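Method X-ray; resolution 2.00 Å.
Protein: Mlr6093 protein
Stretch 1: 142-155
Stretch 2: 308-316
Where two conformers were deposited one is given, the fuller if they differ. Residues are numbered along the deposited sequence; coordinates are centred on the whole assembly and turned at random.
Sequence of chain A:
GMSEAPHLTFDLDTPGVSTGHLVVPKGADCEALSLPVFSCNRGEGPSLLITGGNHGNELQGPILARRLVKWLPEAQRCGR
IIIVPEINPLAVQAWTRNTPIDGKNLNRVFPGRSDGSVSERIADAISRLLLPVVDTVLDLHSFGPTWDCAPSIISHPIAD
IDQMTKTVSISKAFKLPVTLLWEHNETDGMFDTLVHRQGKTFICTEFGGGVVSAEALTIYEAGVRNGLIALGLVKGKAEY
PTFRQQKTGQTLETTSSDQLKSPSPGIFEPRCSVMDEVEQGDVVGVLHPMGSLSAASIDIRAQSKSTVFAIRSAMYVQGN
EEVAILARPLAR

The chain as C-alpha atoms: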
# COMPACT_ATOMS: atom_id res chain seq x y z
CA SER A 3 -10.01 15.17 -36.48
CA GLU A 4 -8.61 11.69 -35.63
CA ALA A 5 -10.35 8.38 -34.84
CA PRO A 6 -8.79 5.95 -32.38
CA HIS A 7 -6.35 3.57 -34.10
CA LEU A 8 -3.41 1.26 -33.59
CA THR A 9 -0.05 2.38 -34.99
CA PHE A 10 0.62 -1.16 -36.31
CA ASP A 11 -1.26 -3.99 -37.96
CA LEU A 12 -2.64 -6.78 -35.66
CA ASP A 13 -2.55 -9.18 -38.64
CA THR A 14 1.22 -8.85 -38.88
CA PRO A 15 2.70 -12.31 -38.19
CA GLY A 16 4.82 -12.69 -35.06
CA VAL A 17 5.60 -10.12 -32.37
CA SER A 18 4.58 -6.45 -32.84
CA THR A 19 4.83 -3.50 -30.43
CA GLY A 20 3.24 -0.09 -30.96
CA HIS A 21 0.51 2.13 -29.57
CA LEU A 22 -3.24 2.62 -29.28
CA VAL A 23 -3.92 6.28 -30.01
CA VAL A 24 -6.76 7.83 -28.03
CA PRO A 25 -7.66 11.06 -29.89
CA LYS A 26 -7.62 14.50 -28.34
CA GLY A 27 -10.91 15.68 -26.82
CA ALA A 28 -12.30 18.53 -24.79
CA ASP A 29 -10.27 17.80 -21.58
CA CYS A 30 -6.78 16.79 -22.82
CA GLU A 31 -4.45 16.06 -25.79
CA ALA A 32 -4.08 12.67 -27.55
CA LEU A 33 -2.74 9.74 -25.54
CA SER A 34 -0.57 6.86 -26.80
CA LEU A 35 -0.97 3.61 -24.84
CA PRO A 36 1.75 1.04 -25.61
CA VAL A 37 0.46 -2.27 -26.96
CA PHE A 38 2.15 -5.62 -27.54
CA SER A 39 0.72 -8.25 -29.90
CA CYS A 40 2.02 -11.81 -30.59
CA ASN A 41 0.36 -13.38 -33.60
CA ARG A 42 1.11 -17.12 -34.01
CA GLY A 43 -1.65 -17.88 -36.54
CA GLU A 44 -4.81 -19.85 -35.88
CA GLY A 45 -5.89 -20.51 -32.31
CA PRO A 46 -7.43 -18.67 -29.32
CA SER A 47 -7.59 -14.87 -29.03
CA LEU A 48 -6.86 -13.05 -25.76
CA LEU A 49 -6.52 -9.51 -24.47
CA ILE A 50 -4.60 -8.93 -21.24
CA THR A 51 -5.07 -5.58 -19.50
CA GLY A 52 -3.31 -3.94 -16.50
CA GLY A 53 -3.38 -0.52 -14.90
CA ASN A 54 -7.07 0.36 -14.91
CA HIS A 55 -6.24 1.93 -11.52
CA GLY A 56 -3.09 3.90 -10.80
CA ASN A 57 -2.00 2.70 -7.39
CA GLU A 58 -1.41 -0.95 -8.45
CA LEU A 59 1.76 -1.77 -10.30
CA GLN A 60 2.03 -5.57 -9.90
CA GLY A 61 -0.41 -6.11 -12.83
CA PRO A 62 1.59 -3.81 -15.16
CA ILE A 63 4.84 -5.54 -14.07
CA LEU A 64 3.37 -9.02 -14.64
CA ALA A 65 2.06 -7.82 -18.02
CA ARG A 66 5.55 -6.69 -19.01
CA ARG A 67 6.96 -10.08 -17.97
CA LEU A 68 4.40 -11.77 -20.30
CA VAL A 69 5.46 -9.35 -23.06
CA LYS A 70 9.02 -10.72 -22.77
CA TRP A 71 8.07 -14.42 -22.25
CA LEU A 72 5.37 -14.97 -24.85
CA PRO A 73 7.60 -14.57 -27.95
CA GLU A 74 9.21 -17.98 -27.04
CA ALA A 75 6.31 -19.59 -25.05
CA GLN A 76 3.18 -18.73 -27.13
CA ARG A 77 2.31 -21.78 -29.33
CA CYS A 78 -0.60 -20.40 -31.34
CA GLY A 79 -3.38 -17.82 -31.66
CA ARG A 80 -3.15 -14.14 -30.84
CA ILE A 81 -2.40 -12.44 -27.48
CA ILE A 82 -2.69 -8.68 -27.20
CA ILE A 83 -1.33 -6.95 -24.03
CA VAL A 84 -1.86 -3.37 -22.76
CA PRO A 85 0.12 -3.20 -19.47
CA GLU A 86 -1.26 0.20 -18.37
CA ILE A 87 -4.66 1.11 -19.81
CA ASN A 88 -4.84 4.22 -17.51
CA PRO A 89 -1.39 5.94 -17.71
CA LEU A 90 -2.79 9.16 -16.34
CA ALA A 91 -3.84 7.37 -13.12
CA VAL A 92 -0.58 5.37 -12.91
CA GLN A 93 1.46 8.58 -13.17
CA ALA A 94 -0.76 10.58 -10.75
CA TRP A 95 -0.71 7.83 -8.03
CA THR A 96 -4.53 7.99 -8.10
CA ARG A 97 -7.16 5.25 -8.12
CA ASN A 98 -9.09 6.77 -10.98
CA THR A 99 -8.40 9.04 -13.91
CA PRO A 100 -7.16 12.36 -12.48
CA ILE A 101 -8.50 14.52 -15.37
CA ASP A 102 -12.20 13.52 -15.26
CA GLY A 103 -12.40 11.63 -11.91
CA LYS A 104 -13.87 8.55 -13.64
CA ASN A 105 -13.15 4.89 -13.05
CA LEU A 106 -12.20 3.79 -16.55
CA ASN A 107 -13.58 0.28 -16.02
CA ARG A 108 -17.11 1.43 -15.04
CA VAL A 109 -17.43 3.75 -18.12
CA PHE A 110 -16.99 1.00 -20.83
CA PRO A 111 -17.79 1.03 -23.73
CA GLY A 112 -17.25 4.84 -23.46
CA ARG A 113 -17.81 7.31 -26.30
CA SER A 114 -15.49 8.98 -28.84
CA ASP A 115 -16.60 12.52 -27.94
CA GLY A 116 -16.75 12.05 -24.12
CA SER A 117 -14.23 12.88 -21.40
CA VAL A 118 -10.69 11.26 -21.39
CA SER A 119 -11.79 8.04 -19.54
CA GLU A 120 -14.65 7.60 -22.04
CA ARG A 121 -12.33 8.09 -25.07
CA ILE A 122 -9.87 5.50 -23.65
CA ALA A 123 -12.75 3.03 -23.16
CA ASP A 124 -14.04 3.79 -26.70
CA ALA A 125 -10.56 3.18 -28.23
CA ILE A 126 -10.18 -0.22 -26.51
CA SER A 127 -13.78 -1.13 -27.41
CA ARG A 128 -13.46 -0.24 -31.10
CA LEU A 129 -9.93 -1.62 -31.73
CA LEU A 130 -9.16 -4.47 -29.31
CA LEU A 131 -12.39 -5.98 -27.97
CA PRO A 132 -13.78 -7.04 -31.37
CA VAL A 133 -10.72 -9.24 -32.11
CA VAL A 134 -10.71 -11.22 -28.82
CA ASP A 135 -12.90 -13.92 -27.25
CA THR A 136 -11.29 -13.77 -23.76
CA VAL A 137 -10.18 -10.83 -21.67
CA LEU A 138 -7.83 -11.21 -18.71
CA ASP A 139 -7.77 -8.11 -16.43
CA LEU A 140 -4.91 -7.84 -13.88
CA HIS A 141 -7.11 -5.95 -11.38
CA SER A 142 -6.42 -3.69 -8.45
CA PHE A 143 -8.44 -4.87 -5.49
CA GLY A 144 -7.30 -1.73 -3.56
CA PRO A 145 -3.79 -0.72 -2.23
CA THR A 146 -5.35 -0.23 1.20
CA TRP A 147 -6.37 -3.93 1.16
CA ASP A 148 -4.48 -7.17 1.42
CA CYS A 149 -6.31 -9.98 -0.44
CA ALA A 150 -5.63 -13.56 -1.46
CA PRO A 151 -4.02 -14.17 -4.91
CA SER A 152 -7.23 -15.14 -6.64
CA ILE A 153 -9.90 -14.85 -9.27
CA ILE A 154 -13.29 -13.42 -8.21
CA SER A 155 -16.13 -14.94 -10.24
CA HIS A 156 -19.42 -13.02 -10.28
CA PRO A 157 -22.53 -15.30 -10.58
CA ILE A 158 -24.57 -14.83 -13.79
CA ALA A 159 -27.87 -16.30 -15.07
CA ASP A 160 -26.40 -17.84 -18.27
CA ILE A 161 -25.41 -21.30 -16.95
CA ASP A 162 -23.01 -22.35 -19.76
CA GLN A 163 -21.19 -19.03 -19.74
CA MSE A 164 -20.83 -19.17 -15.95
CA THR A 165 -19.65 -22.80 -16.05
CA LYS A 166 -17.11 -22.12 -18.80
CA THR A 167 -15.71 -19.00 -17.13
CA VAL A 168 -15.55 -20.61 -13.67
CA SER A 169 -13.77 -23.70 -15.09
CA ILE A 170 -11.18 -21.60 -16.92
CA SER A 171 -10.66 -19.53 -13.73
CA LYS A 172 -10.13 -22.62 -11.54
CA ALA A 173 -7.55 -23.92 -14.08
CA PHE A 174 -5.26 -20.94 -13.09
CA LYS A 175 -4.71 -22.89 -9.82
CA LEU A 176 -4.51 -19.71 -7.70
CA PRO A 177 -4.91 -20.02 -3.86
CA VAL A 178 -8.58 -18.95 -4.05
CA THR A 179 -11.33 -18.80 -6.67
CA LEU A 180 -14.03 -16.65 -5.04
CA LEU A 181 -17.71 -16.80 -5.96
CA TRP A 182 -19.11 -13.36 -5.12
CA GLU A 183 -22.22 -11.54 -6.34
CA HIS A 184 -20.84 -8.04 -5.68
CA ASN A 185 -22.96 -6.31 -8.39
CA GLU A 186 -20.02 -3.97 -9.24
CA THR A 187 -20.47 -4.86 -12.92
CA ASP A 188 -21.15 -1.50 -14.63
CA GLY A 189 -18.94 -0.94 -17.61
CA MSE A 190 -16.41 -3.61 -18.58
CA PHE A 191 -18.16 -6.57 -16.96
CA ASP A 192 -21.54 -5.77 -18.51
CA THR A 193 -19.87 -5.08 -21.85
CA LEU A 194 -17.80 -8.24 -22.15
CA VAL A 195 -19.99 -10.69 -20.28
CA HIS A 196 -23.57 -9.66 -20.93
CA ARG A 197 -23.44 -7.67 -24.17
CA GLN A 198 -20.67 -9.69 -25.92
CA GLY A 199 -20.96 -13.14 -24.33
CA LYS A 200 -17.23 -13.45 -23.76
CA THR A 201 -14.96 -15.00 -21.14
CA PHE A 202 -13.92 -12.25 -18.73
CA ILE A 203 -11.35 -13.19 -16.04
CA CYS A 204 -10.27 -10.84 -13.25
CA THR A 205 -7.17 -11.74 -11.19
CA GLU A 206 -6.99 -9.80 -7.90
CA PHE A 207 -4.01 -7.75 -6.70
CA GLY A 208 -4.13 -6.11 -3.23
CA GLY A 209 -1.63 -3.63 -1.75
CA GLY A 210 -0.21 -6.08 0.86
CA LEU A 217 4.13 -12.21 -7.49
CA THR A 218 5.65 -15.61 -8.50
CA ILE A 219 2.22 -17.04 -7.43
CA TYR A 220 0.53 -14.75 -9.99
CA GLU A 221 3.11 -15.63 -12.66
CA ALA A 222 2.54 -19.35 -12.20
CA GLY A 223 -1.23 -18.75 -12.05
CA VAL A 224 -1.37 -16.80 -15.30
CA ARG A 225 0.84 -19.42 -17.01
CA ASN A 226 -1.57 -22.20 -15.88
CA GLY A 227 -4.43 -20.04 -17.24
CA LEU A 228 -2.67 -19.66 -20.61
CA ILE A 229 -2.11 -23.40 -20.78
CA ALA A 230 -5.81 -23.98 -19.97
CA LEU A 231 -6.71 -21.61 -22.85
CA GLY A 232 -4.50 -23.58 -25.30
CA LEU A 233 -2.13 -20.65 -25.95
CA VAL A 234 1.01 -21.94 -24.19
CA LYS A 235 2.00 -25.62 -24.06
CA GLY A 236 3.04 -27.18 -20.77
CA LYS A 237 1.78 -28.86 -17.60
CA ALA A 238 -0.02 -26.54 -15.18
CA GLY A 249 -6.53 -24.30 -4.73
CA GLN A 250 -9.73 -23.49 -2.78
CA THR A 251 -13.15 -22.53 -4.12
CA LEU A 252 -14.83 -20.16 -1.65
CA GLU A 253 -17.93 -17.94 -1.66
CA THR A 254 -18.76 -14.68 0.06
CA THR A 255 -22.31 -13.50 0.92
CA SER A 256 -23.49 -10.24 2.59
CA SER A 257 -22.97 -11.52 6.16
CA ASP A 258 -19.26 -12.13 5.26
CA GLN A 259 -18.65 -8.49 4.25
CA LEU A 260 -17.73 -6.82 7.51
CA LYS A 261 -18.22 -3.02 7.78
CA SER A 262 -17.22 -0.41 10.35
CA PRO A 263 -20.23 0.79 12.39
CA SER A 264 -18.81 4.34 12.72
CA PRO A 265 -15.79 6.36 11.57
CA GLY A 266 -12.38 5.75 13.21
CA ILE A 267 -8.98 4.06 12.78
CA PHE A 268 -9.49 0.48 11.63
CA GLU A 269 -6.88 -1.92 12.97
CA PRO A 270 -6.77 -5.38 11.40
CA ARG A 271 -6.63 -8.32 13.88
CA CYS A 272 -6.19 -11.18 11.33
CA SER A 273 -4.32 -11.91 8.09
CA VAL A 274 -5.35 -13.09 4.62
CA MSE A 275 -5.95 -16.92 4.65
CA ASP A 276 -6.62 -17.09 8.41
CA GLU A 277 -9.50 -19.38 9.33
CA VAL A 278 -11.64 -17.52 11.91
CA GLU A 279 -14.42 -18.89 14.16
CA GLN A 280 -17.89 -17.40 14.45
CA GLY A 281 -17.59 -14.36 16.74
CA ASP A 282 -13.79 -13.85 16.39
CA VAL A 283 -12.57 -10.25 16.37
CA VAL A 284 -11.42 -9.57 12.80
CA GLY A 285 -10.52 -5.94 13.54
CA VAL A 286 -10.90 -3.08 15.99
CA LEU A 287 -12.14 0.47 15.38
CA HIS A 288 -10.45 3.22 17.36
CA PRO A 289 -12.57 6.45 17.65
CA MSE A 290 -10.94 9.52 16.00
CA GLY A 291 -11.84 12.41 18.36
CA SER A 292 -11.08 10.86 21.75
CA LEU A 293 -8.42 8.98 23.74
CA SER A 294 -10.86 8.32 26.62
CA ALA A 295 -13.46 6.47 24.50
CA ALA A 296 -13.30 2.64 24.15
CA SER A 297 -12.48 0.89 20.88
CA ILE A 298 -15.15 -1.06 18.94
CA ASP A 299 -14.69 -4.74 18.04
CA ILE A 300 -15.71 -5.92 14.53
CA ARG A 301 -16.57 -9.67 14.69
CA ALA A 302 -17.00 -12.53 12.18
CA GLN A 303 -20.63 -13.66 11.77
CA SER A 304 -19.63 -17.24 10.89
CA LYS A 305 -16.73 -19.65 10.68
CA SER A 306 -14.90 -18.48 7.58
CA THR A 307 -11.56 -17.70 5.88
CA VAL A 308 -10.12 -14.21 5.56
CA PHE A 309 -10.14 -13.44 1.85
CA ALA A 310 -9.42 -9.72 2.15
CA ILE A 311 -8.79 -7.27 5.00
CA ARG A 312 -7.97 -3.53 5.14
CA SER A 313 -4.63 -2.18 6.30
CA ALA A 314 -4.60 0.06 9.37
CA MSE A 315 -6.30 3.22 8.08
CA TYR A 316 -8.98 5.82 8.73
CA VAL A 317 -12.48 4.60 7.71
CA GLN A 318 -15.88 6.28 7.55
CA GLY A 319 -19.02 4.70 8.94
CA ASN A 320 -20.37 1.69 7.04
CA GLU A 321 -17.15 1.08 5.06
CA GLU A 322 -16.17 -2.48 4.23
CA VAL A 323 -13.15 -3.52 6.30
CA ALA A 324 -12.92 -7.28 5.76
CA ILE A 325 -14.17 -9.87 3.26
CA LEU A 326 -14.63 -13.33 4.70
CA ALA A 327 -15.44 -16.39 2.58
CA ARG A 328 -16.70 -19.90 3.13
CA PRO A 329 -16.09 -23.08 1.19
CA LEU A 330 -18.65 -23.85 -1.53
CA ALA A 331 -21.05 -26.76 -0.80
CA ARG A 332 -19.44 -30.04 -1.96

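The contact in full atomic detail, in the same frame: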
# COMPACT_ATOMS: atom_id res chain seq x y z
N SER A 142 -6.80 -4.24 -9.71
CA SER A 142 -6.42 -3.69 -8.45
C SER A 142 -7.55 -3.86 -7.49
O SER A 142 -8.58 -3.25 -7.67
CB SER A 142 -6.12 -2.21 -8.58
OG SER A 142 -5.77 -1.68 -7.31
N PHE A 143 -7.39 -4.71 -6.49
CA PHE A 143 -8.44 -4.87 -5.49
C PHE A 143 -8.55 -3.57 -4.66
O PHE A 143 -9.66 -3.08 -4.40
CB PHE A 143 -8.16 -6.09 -4.62
CG PHE A 143 -9.33 -6.51 -3.80
CD1 PHE A 143 -10.37 -7.21 -4.40
CD2 PHE A 143 -9.41 -6.19 -2.46
CE1 PHE A 143 -11.46 -7.61 -3.67
CE2 PHE A 143 -10.51 -6.58 -1.72
CZ PHE A 143 -11.53 -7.31 -2.34
N GLY A 144 -7.40 -2.99 -4.31
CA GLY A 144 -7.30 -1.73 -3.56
C GLY A 144 -5.95 -1.76 -2.86
O GLY A 144 -5.66 -2.78 -2.24
N PRO A 145 -5.11 -0.68 -2.95
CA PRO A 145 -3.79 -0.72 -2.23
C PRO A 145 -3.89 -0.61 -0.71
O PRO A 145 -2.91 -0.78 -0.01
CB PRO A 145 -3.02 0.49 -2.75
CG PRO A 145 -3.90 1.23 -3.56
CD PRO A 145 -5.29 0.61 -3.63
N THR A 146 -5.07 -0.26 -0.22
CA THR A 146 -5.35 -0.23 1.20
C THR A 146 -5.88 -1.59 1.69
O THR A 146 -6.29 -1.71 2.85
CB THR A 146 -6.38 0.82 1.48
OG1 THR A 146 -7.59 0.53 0.78
CG2 THR A 146 -5.86 2.22 1.14
N TRP A 147 -5.92 -2.60 0.82
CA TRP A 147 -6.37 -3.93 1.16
C TRP A 147 -5.25 -4.92 0.91
O TRP A 147 -4.39 -4.68 0.08
CB TRP A 147 -7.52 -4.38 0.27
CG TRP A 147 -8.82 -3.79 0.47
CD1 TRP A 147 -9.30 -2.64 -0.11
CD2 TRP A 147 -9.90 -4.32 1.25
NE1 TRP A 147 -10.60 -2.42 0.28
CE2 TRP A 147 -10.99 -3.44 1.10
CE3 TRP A 147 -10.04 -5.45 2.05
CZ2 TRP A 147 -12.21 -3.66 1.76
CZ3 TRP A 147 -11.25 -5.67 2.68
CH2 TRP A 147 -12.32 -4.78 2.53
N ASP A 148 -5.27 -6.00 1.68
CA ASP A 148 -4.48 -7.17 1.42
C ASP A 148 -5.59 -8.18 1.02
O ASP A 148 -6.64 -8.22 1.65
CB ASP A 148 -3.78 -7.65 2.66
CG ASP A 148 -2.68 -8.65 2.37
OD1 ASP A 148 -2.25 -8.80 1.21
OD2 ASP A 148 -2.21 -9.28 3.32
N CYS A 149 -5.38 -8.94 -0.04
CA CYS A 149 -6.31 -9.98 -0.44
C CYS A 149 -5.54 -11.17 -0.96
O CYS A 149 -4.36 -11.06 -1.33
CB CYS A 149 -7.34 -9.48 -1.45
SG CYS A 149 -6.74 -9.17 -3.11
N ALA A 150 -6.21 -12.32 -0.97
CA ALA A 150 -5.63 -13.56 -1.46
C ALA A 150 -5.33 -13.47 -2.96
O ALA A 150 -6.08 -12.80 -3.66
CB ALA A 150 -6.61 -14.70 -1.22
N PRO A 151 -4.23 -14.10 -3.44
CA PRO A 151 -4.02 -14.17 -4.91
C PRO A 151 -5.13 -15.07 -5.42
O PRO A 151 -5.25 -16.22 -5.00
CB PRO A 151 -2.64 -14.80 -5.06
CG PRO A 151 -2.00 -14.71 -3.70
CD PRO A 151 -3.15 -14.79 -2.72
N SER A 152 -5.96 -14.51 -6.30
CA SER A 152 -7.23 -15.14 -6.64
C SER A 152 -7.87 -14.64 -7.91
O SER A 152 -7.35 -13.77 -8.57
CB SER A 152 -8.22 -14.81 -5.47
OG SER A 152 -8.35 -13.41 -5.28
N ILE A 153 -8.99 -15.29 -8.25
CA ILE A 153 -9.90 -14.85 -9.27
C ILE A 153 -11.24 -14.74 -8.56
O ILE A 153 -11.59 -15.66 -7.83
CB ILE A 153 -10.00 -15.85 -10.43
CG1 ILE A 153 -8.74 -15.75 -11.31
CG2 ILE A 153 -11.21 -15.57 -11.26
CD1 ILE A 153 -8.55 -16.88 -12.23
N ILE A 154 -11.94 -13.62 -8.74
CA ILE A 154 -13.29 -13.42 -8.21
C ILE A 154 -14.24 -13.59 -9.39
O ILE A 154 -14.10 -12.89 -10.39
CB ILE A 154 -13.53 -12.01 -7.60
CG1 ILE A 154 -12.58 -11.75 -6.43
CG2 ILE A 154 -15.02 -11.84 -7.14
CD1 ILE A 154 -12.74 -10.37 -5.83
N SER A 155 -15.14 -14.56 -9.26
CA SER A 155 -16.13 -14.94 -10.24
C SER A 155 -17.48 -14.42 -9.78
O SER A 155 -17.94 -14.77 -8.69
CB SER A 155 -16.25 -16.48 -10.32
OG SER A 155 -15.07 -17.11 -10.81
N VAL A 308 -10.36 -15.61 5.92
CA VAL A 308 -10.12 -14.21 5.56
C VAL A 308 -9.64 -14.15 4.12
O VAL A 308 -8.56 -14.62 3.80
CB VAL A 308 -9.10 -13.49 6.45
CG1 VAL A 308 -8.91 -12.03 5.96
CG2 VAL A 308 -9.56 -13.52 7.93
N PHE A 309 -10.48 -13.58 3.25
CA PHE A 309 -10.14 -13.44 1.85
C PHE A 309 -9.44 -12.11 1.67
O PHE A 309 -8.44 -12.06 1.00
CB PHE A 309 -11.37 -13.54 0.95
CG PHE A 309 -11.11 -13.07 -0.46
CD1 PHE A 309 -10.46 -13.90 -1.35
CD2 PHE A 309 -11.48 -11.78 -0.88
CE1 PHE A 309 -10.21 -13.48 -2.64
CE2 PHE A 309 -11.20 -11.35 -2.17
CZ PHE A 309 -10.57 -12.21 -3.05
N ALA A 310 -10.00 -11.04 2.26
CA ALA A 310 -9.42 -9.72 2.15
C ALA A 310 -9.65 -8.96 3.44
O ALA A 310 -10.66 -9.16 4.12
CB ALA A 310 -10.03 -8.97 0.95
N ILE A 311 -8.71 -8.09 3.79
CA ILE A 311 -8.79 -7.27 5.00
C ILE A 311 -8.03 -5.97 4.79
O ILE A 311 -6.98 -5.98 4.15
CB ILE A 311 -8.32 -8.04 6.26
CG1 ILE A 311 -8.71 -7.25 7.54
CG2 ILE A 311 -6.81 -8.39 6.17
CD1 ILE A 311 -8.54 -7.97 8.80
N ARG A 312 -8.60 -4.85 5.26
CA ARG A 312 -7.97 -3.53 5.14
C ARG A 312 -6.73 -3.41 5.98
O ARG A 312 -6.62 -4.08 7.02
CB ARG A 312 -8.88 -2.39 5.62
CG ARG A 312 -9.94 -1.97 4.69
CD ARG A 312 -10.49 -0.58 5.12
NE ARG A 312 -11.73 -0.22 4.41
CZ ARG A 312 -11.82 0.13 3.12
NH1 ARG A 312 -10.76 0.18 2.32
NH2 ARG A 312 -13.01 0.42 2.62
N SER A 313 -5.82 -2.54 5.55
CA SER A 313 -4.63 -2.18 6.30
C SER A 313 -5.10 -1.18 7.34
O SER A 313 -6.21 -0.65 7.22
CB SER A 313 -3.62 -1.49 5.39
OG SER A 313 -3.30 -2.34 4.29
N ALA A 314 -4.28 -0.95 8.35
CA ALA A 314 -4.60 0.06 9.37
C ALA A 314 -4.77 1.42 8.68
O ALA A 314 -3.85 1.91 7.99
CB ALA A 314 -3.54 0.11 10.43
N MSE A 315 -5.97 1.99 8.79
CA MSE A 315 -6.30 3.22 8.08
C MSE A 315 -7.52 3.86 8.68
O MSE A 315 -8.26 3.19 9.39
CB MSE A 315 -6.65 2.88 6.61
CG MSE A 315 -7.98 2.06 6.46
SE MSE A 315 -8.53 1.65 4.65
CE MSE A 315 -8.40 3.46 3.88
N TYR A 316 -7.77 5.11 8.32
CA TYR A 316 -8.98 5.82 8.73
C TYR A 316 -10.16 5.35 7.86
O TYR A 316 -10.04 5.29 6.65
CB TYR A 316 -8.83 7.34 8.55
CG TYR A 316 -7.79 7.99 9.43
CD1 TYR A 316 -7.91 7.97 10.81
CD2 TYR A 316 -6.71 8.69 8.87
CE1 TYR A 316 -6.98 8.58 11.61
CE2 TYR A 316 -5.78 9.29 9.66
CZ TYR A 316 -5.91 9.24 11.02
OH TYR A 316 -4.98 9.85 11.79

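Two segments far apart in sequence meet here as neighbouring antiparallel strands, 147-149 against 308-312, whose axes approach to 4.7 Å. Val308 leads into the contact without taking part in it. Phe309 has the largest area covered by the other stretch. Its backbone O accepts a hydrogen bond from Ala150 N (3.0 Å) and also lies 3.3 Å from Cys149 CA, a CA-H...O contact of the kind common between adjacent strands. The CA-to-CB bond of Phe309 points sideways, but the ring reaches across to the first stretch. There its edge is directed toward the face of Phe143 in an offset edge-to-face pair, with ring planes at 80° and centroids 5.9 Å apart. Ala150 CB lies 3.9 Å from Phe309 CD1, and Ile154 CG1 lies 4.0 Å from Phe309 CZ. A large, flat, apolar side chain suits such a pocket because it can touch several neighbours at once. Ser152 OG also comes near the ring edge, 3.2 Å from Phe309 CE1, while its polar need is met by donation to Ala150 O (2.9 Å).

Ala310 pairs with Cys149 at a non-hydrogen-bonded position, where the CA atoms are only 4.1 Å apart. Its small methyl group fits closely among larger neighbours: Ala310 CB is 3.6 Å from Cys149 CB, 3.6 Å from Phe143 CE2 and 3.7 Å from Trp147 CE3.

At Ile311 the register alternates to a hydrogen-bonded pair. Ile311 N donates to Asp148 O, and Asp148 N donates to Ile311 O, both at 3.0 Å; the second is almost straight, at 177°. The Ile311 and Asp148 side chains share the sheet face opposite that of Ala310 and Cys149. Branching at CB makes isoleucine well suited to an extended strand.

Arg312 returns to the face of Cys149 and Ala310, opposite Trp147 in the register. Its long aliphatic portion covers the indole: Arg312 CG sits 4.0 Å from the centroid of the six-membered ring, 9° off the normal, a CH-pi contact. Farther out, the guanidinium has Trp147 CE2 over one face. Arg312 NH1 lies 3.3 Å from Trp147 NE1, but both are donors, so this approach is no hydrogen bond. Arginine thus contributes both a hydrocarbon chain and a flat polar end.

Ser313 closes the ladder: Ser313 N donates to Thr146 O at 2.9 Å. A weak second bond runs from Ser313 OG to the same Thr146 O at 3.4 Å. Beyond Ala314, which makes no contact, selenomethionine Met315 places its long, flexible side chain against the turn, with Met315 SE 3.9 Å from Thr146 CB.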